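Local coordinates for TCP pilus virulence regulatory protein (Vibrio cholerae, PDB 4MLO) that activates transcription of virulence genes, probably by binding DNA through its AraC-family helix-turn-helix region, and binds palmitoleic acid in an internal pocket, at residues E52-S55 and S56-I59; I137-S140 and D141-K145; K145-F148 and S149-S153. All blocks are in the same frame, centred on the assembly; numbering follows the deposited sequence.

Contact 1: E52-S55 and S56-I59; sequences EINS and SSII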
loop_
_atom_site.group_PDB
_atom_site.type_symbol
_atom_site.label_atom_id
_atom_site.label_comp_id
_atom_site.label_asym_id
_atom_site.label_seq_id
_atom_site.Cartn_x
_atom_site.Cartn_y
_atom_site.Cartn_z
ATOM N N GLU A 52 3.820 13.873 13.419
ATOM C CA GLU A 52 3.481 15.064 12.665
ATOM C C GLU A 52 4.341 15.067 11.411
ATOM O O GLU A 52 5.562 14.928 11.492
ATOM C CB GLU A 52 3.709 16.335 13.485
ATOM C CG GLU A 52 2.686 16.533 14.577
ATOM C CD GLU A 52 2.544 17.994 14.983
ATOM O OE1 GLU A 52 1.621 18.294 15.771
ATOM O OE2 GLU A 52 3.353 18.832 14.516
ATOM N N ILE A 53 3.699 15.185 10.256
ATOM C CA ILE A 53 4.403 15.151 8.987
ATOM C C ILE A 53 4.193 16.472 8.266
ATOM O O ILE A 53 3.199 17.174 8.472
ATOM C CB ILE A 53 3.930 13.967 8.114
ATOM C CG1 ILE A 53 2.418 14.033 7.856
ATOM C CG2 ILE A 53 4.260 12.660 8.795
ATOM C CD1 ILE A 53 1.953 13.037 6.772
ATOM N N ASN A 54 5.160 16.806 7.421
ATOM C CA ASN A 54 5.097 17.970 6.558
ATOM C C ASN A 54 5.323 17.539 5.122
ATOM O O ASN A 54 5.370 16.333 4.830
ATOM C CB ASN A 54 6.135 19.016 7.000
ATOM C CG ASN A 54 7.529 18.428 7.141
ATOM O OD1 ASN A 54 8.013 17.712 6.259
ATOM N ND2 ASN A 54 8.170 18.706 8.268
ATOM N N SER A 55 5.477 18.513 4.221
ATOM C CA SER A 55 5.533 18.231 2.797
ATOM C C SER A 55 6.811 17.523 2.360
ATOM O O SER A 55 6.896 17.131 1.195
ATOM C CB SER A 55 5.368 19.528 2.002
ATOM O OG SER A 55 6.477 20.382 2.208
ATOM N N SER A 56 7.778 17.315 3.252
ATOM C CA SER A 56 8.950 16.498 2.943
ATOM C C SER A 56 8.938 15.135 3.629
ATOM O O SER A 56 9.893 14.363 3.471
ATOM C CB SER A 56 10.227 17.248 3.317
ATOM O OG SER A 56 10.481 18.269 2.370
ATOM N N SER A 57 7.902 14.826 4.395
ATOM C CA SER A 57 7.797 13.528 5.053
ATOM C C SER A 57 7.212 12.515 4.076
ATOM O O SER A 57 6.067 12.666 3.631
ATOM C CB SER A 57 6.906 13.629 6.293
ATOM O OG SER A 57 7.326 14.637 7.205
ATOM N N ILE A 58 7.970 11.465 3.769
ATOM C CA ILE A 58 7.487 10.375 2.929
ATOM C C ILE A 58 7.104 9.207 3.828
ATOM O O ILE A 58 7.923 8.754 4.648
ATOM C CB ILE A 58 8.562 9.925 1.919
ATOM C CG1 ILE A 58 9.092 11.093 1.098
ATOM C CG2 ILE A 58 8.004 8.825 0.994
ATOM C CD1 ILE A 58 8.066 11.784 0.251
ATOM N N ILE A 59 5.891 8.682 3.633
ATOM C CA ILE A 59 5.435 7.476 4.310
ATOM C C ILE A 59 5.487 6.340 3.302
ATOM O O ILE A 59 4.959 6.457 2.191
ATOM C CB ILE A 59 4.014 7.626 4.872
ATOM C CG1 ILE A 59 3.916 8.904 5.737
ATOM C CG2 ILE A 59 3.641 6.395 5.665
ATOM C CD1 ILE A 59 4.781 8.879 6.967
HETATM O O HOH W 1 4.001 14.169 4.121
#

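Contact 2: I137-S140 and D141-K145; sequences INYS and DEFLK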
loop_
_atom_site.group_PDB
_atom_site.type_symbol
_atom_site.label_atom_id
_atom_site.label_comp_id
_atom_site.label_asym_id
_atom_site.label_seq_id
_atom_site.Cartn_x
_atom_site.Cartn_y
_atom_site.Cartn_z
ATOM N N ILE A 137 11.936 15.477 -21.116
ATOM C CA ILE A 137 12.672 14.219 -21.232
ATOM C C ILE A 137 12.467 13.457 -19.925
ATOM O O ILE A 137 12.906 13.907 -18.857
ATOM C CB ILE A 137 14.166 14.452 -21.519
ATOM C CG1 ILE A 137 14.329 15.224 -22.832
ATOM C CG2 ILE A 137 14.921 13.123 -21.575
ATOM C CD1 ILE A 137 15.792 15.474 -23.245
ATOM N N ASN A 138 11.786 12.316 -20.000
ATOM C CA ASN A 138 11.547 11.522 -18.803
ATOM C C ASN A 138 12.868 11.059 -18.197
ATOM O O ASN A 138 13.848 10.807 -18.905
ATOM C CB ASN A 138 10.679 10.308 -19.133
ATOM C CG ASN A 138 9.318 10.693 -19.681
ATOM O OD1 ASN A 138 8.654 11.595 -19.162
ATOM N ND2 ASN A 138 8.896 10.010 -20.744
ATOM N N TYR A 139 12.896 10.956 -16.869
ATOM C CA TYR A 139 14.003 10.265 -16.228
ATOM C C TYR A 139 14.218 8.927 -16.920
ATOM O O TYR A 139 13.262 8.238 -17.284
ATOM C CB TYR A 139 13.721 10.024 -14.747
ATOM C CG TYR A 139 13.647 11.245 -13.871
ATOM C CD1 TYR A 139 14.715 12.114 -13.742
ATOM C CD2 TYR A 139 12.508 11.481 -13.109
ATOM C CE1 TYR A 139 14.632 13.222 -12.906
ATOM C CE2 TYR A 139 12.419 12.567 -12.283
ATOM C CZ TYR A 139 13.477 13.431 -12.175
ATOM O OH TYR A 139 13.357 14.509 -11.327
ATOM N N SER A 140 15.479 8.580 -17.124
ATOM C CA SER A 140 15.806 7.301 -17.717
ATOM C C SER A 140 15.424 6.168 -16.772
ATOM O O SER A 140 15.244 6.362 -15.567
ATOM C CB SER A 140 17.297 7.220 -18.011
ATOM O OG SER A 140 18.027 7.182 -16.802
ATOM N N ASP A 141 15.316 4.964 -17.343
ATOM C CA ASP A 141 15.111 3.773 -16.529
ATOM C C ASP A 141 16.249 3.594 -15.530
ATOM O O ASP A 141 16.012 3.250 -14.367
ATOM C CB ASP A 141 14.987 2.543 -17.427
ATOM C CG ASP A 141 13.708 2.547 -18.267
ATOM O OD1 ASP A 141 13.720 1.944 -19.361
ATOM O OD2 ASP A 141 12.694 3.136 -17.838
ATOM N N GLU A 142 17.487 3.852 -15.959
ATOM C CA GLU A 142 18.636 3.746 -15.068
ATOM C C GLU A 142 18.528 4.735 -13.913
ATOM O O GLU A 142 18.746 4.376 -12.750
ATOM C CB GLU A 142 19.931 3.977 -15.853
ATOM C CG GLU A 142 21.212 3.738 -15.052
ATOM C CD GLU A 142 21.440 2.269 -14.741
ATOM O OE1 GLU A 142 22.150 1.955 -13.754
ATOM O OE2 GLU A 142 20.909 1.425 -15.492
ATOM N N PHE A 143 18.181 5.988 -14.209
ATOM C CA PHE A 143 18.033 6.961 -13.135
ATOM C C PHE A 143 17.016 6.482 -12.108
ATOM O O PHE A 143 17.241 6.599 -10.896
ATOM C CB PHE A 143 17.609 8.312 -13.704
ATOM C CG PHE A 143 17.370 9.365 -12.661
ATOM C CD1 PHE A 143 16.220 9.363 -11.903
ATOM C CD2 PHE A 143 18.295 10.375 -12.462
ATOM C CE1 PHE A 143 15.996 10.349 -10.940
ATOM C CE2 PHE A 143 18.091 11.347 -11.510
ATOM C CZ PHE A 143 16.930 11.334 -10.741
ATOM N N LEU A 144 15.883 5.964 -12.574
ATOM C CA LEU A 144 14.809 5.609 -11.647
ATOM C C LEU A 144 15.189 4.403 -10.819
ATOM O O LEU A 144 14.921 4.365 -9.611
ATOM C CB LEU A 144 13.512 5.351 -12.408
ATOM C CG LEU A 144 12.942 6.586 -13.100
ATOM C CD1 LEU A 144 11.914 6.176 -14.127
ATOM C CD2 LEU A 144 12.331 7.533 -12.077
ATOM N N LYS A 145 15.838 3.410 -11.440
ATOM C CA LYS A 145 16.251 2.240 -10.671
ATOM C C LYS A 145 17.285 2.618 -9.614
ATOM O O LYS A 145 17.210 2.155 -8.463
ATOM C CB LYS A 145 16.793 1.157 -11.607
ATOM C CG LYS A 145 15.703 0.499 -12.463
ATOM C CD LYS A 145 16.232 -0.629 -13.354
ATOM C CE LYS A 145 17.087 -0.081 -14.478
ATOM N NZ LYS A 145 17.458 -1.133 -15.446
#

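Contact 3: K145-F148 and S149-S153; sequences KVFF and SGFFS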
loop_
_atom_site.group_PDB
_atom_site.type_symbol
_atom_site.label_atom_id
_atom_site.label_comp_id
_atom_site.label_asym_id
_atom_site.label_seq_id
_atom_site.Cartn_x
_atom_site.Cartn_y
_atom_site.Cartn_z
ATOM N N LYS A 145 15.838 3.410 -11.440
ATOM C CA LYS A 145 16.251 2.240 -10.671
ATOM C C LYS A 145 17.285 2.618 -9.614
ATOM O O LYS A 145 17.210 2.155 -8.463
ATOM C CB LYS A 145 16.793 1.157 -11.607
ATOM C CG LYS A 145 15.703 0.499 -12.463
ATOM C CD LYS A 145 16.232 -0.629 -13.354
ATOM C CE LYS A 145 17.087 -0.081 -14.478
ATOM N NZ LYS A 145 17.458 -1.133 -15.446
ATOM N N VAL A 146 18.245 3.480 -9.973
ATOM C CA VAL A 146 19.263 3.896 -9.012
ATOM C C VAL A 146 18.635 4.736 -7.911
ATOM O O VAL A 146 18.949 4.563 -6.723
ATOM C CB VAL A 146 20.398 4.658 -9.728
ATOM C CG1 VAL A 146 21.376 5.254 -8.721
ATOM C CG2 VAL A 146 21.135 3.718 -10.675
ATOM N N PHE A 147 17.750 5.665 -8.281
ATOM C CA PHE A 147 17.111 6.524 -7.280
ATOM C C PHE A 147 16.323 5.700 -6.260
ATOM O O PHE A 147 16.510 5.848 -5.041
ATOM C CB PHE A 147 16.193 7.534 -7.960
ATOM C CG PHE A 147 15.481 8.433 -6.991
ATOM C CD1 PHE A 147 16.074 9.597 -6.559
ATOM C CD2 PHE A 147 14.248 8.091 -6.478
ATOM C CE1 PHE A 147 15.438 10.420 -5.658
ATOM C CE2 PHE A 147 13.616 8.908 -5.576
ATOM C CZ PHE A 147 14.224 10.076 -5.169
ATOM N N PHE A 148 15.457 4.802 -6.742
ATOM C CA PHE A 148 14.570 4.062 -5.849
ATOM C C PHE A 148 15.289 2.953 -5.084
ATOM O O PHE A 148 14.963 2.713 -3.917
ATOM C CB PHE A 148 13.386 3.516 -6.631
ATOM C CG PHE A 148 12.301 4.525 -6.827
ATOM C CD1 PHE A 148 11.368 4.747 -5.825
ATOM C CD2 PHE A 148 12.237 5.282 -7.985
ATOM C CE1 PHE A 148 10.344 5.693 -5.996
ATOM C CE2 PHE A 148 11.222 6.239 -8.163
ATOM C CZ PHE A 148 10.284 6.442 -7.172
ATOM N N SER A 149 16.279 2.275 -5.682
ATOM C CA SER A 149 17.053 1.336 -4.881
ATOM C C SER A 149 17.816 2.062 -3.774
ATOM O O SER A 149 17.858 1.591 -2.633
ATOM C CB SER A 149 18.000 0.509 -5.767
ATOM O OG SER A 149 18.866 1.332 -6.512
ATOM N N GLY A 150 18.416 3.215 -4.078
ATOM C CA GLY A 150 19.131 3.948 -3.044
ATOM C C GLY A 150 18.197 4.500 -1.977
ATOM O O GLY A 150 18.532 4.516 -0.789
ATOM N N PHE A 151 17.010 4.946 -2.387
ATOM C CA PHE A 151 16.025 5.473 -1.438
ATOM C C PHE A 151 15.566 4.380 -0.475
ATOM O O PHE A 151 15.593 4.554 0.750
ATOM C CB PHE A 151 14.836 6.058 -2.202
ATOM C CG PHE A 151 13.935 6.931 -1.356
ATOM C CD1 PHE A 151 14.129 8.292 -1.300
ATOM C CD2 PHE A 151 12.926 6.383 -0.602
ATOM C CE1 PHE A 151 13.307 9.085 -0.513
ATOM C CE2 PHE A 151 12.123 7.171 0.183
ATOM C CZ PHE A 151 12.321 8.517 0.224
ATOM N N PHE A 152 15.153 3.238 -1.013
ATOM C CA PHE A 152 14.740 2.128 -0.168
ATOM C C PHE A 152 15.891 1.652 0.702
ATOM O O PHE A 152 15.691 1.311 1.871
ATOM C CB PHE A 152 14.218 0.973 -1.024
ATOM C CG PHE A 152 12.991 1.302 -1.843
ATOM C CD1 PHE A 152 12.090 2.266 -1.432
ATOM C CD2 PHE A 152 12.732 0.623 -3.027
ATOM C CE1 PHE A 152 10.971 2.563 -2.182
ATOM C CE2 PHE A 152 11.591 0.924 -3.785
ATOM C CZ PHE A 152 10.718 1.879 -3.353
ATOM N N SER A 153 17.108 1.610 0.148
ATOM C CA SER A 153 18.262 1.209 0.946
ATOM C C SER A 153 18.453 2.091 2.188
ATOM O O SER A 153 18.734 1.577 3.279
ATOM C CB SER A 153 19.527 1.213 0.092
ATOM O OG SER A 153 19.481 0.114 -0.795
#

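Contact 1: E52-S55 and S56-I59
N54 and S57 exchange two hydrogen bonds across a type I beta turn. The backbone N of S57 donates to N54 O at 3.0 Å, and N54 N in turn donates to S57 OG at 3.1 Å, nearly straight at 166°. The side chain of N54 adds a third bond. With CG set between its own backbone N and carbonyl carbon (chi1 52°), N54 OD1 reaches forward to accept from S56 N at 3.0 Å, an Asx turn nested in the beta turn. N54 O also accepts a hydrogen bond from a water, which donates a second one to S57 O at 2.6 Å.

The turn joins strand 49-53, an edge strand of one antiparallel sheet of the cupin-like domain, to strand 57-61 inside the other, so the chain passes from sheet to sheet here.

Among the carbon contacts, S57 CB rests against I53 CB at 3.5 Å, while I53 CG2 comes to 4.2 Å from I59 CD1. L116 of strand 114-118 touches I53, S57 and I59, and the I59 side chain is about 7 Å from the bound palmitoleic acid.

Contact 2: I137-S140 and D141-K145
Helix 141-159 begins with S140 at its N-cap, and the capping bond, nearly straight, runs from F143 N to S140 OG at 2.9 Å. The serine hydroxyl sits between its own backbone N and carbonyl carbon (chi1 68°), which turns it in toward the first turn, where the amides have no carbonyl of a preceding turn to donate to. The main chain of the same residue starts the regular helical pattern: S140 O accepts from L144 N at 3.1 Å. One residue thus supplies two acceptors, one from its side chain and one from its backbone.

The aromatic part of the contact flanks this cap. The rings of Y139 and F143 form an offset stack, nearly parallel at 6°, with centroids 4.3 Å apart. F143 CE1 lies over one face of the tyrosine ring, toward its rim, and Y139 CD1 lies likewise over the phenylalanine ring, the closest approach being 3.6 Å between Y139 CD1 and F143 CE1. The F143 ring stands out from the side of the helix, and Y139, with CG beside its backbone N (chi1 -67°), brings its ring forward alongside the first turn to meet it.

L144 meets the tyrosine at about a right angle, with its CG 3.9 Å from Y139 CB and CD2 near both CB and the ring. V126 of helix 121-131 touches both stacked rings, R135 makes a cation-pi contact with Y139, and F90 of helix 88-93 packs on L144. The apolar pairing of Y139, just ahead of the cap, with L144, four residues after it, is the hydrophobic staple that commonly accompanies an N-cap, here widened by the stack on F143.

Contact 3: K145-F148 and S149-S153
The F148 ring has F152 CZ at its edge, near the ring plane and 3.8 Å from F148 CD1, while F147 CD2 lies over one of its faces. The two rings F148 and F152 are set obliquely, their planes at 55°. F152 in turn lays one face over a backbone oxygen, F152 CG standing 3.2 Å from F148 O. With CG beside the backbone N (chi1 -62°), the F152 ring folds back over the preceding turn. F147 and F151 are more nearly parallel but slid apart, and touch through F147 CZ and F151 CD1 at 4.3 Å.

The backbone that carries the rings keeps the regular i to i+4 bonding of helix 141-159, such as F152 N to F148 O at 3.0 Å. Serines add to it. S149 OG donates to K145 O at 2.7 Å, and that oxygen also accepts S149 N, the two donors arriving from opposite faces of the carbonyl plane. One turn on, S153 OG donates to S149 O at 2.9 Å, alongside S153 N.

F148 and F152 both touch M32 of strand 31-35, and F151 meets W117 edge-to-face, so the aromatic side of the helix packs on the sheet. The buried S149 hydroxyl is satisfied within its own helix by K145 O, consistent with a polar side chain packing against Y97 of helix 95-98.

All three contacts are local and lie in the cupin-like domain, but at different depths. Contact 2 is at the surface, at the start of helix 141-159, whereas contacts 1 and 3 are partly buried. Contacts 2 and 3 belong to the same helix and share K145. Contact 2 joins it to a loop through a cap and stacked rings; contact 3 is internal to it and turns phenylalanines toward the sheet. Contact 1 instead links two sheets, its side-chain bonds shaping a turn. It meets contact 3 where I58 CG1 packs on F151 CZ at 4.2 Å, while contact 2 stays about 13 Å from contact 1 at the nearest atoms.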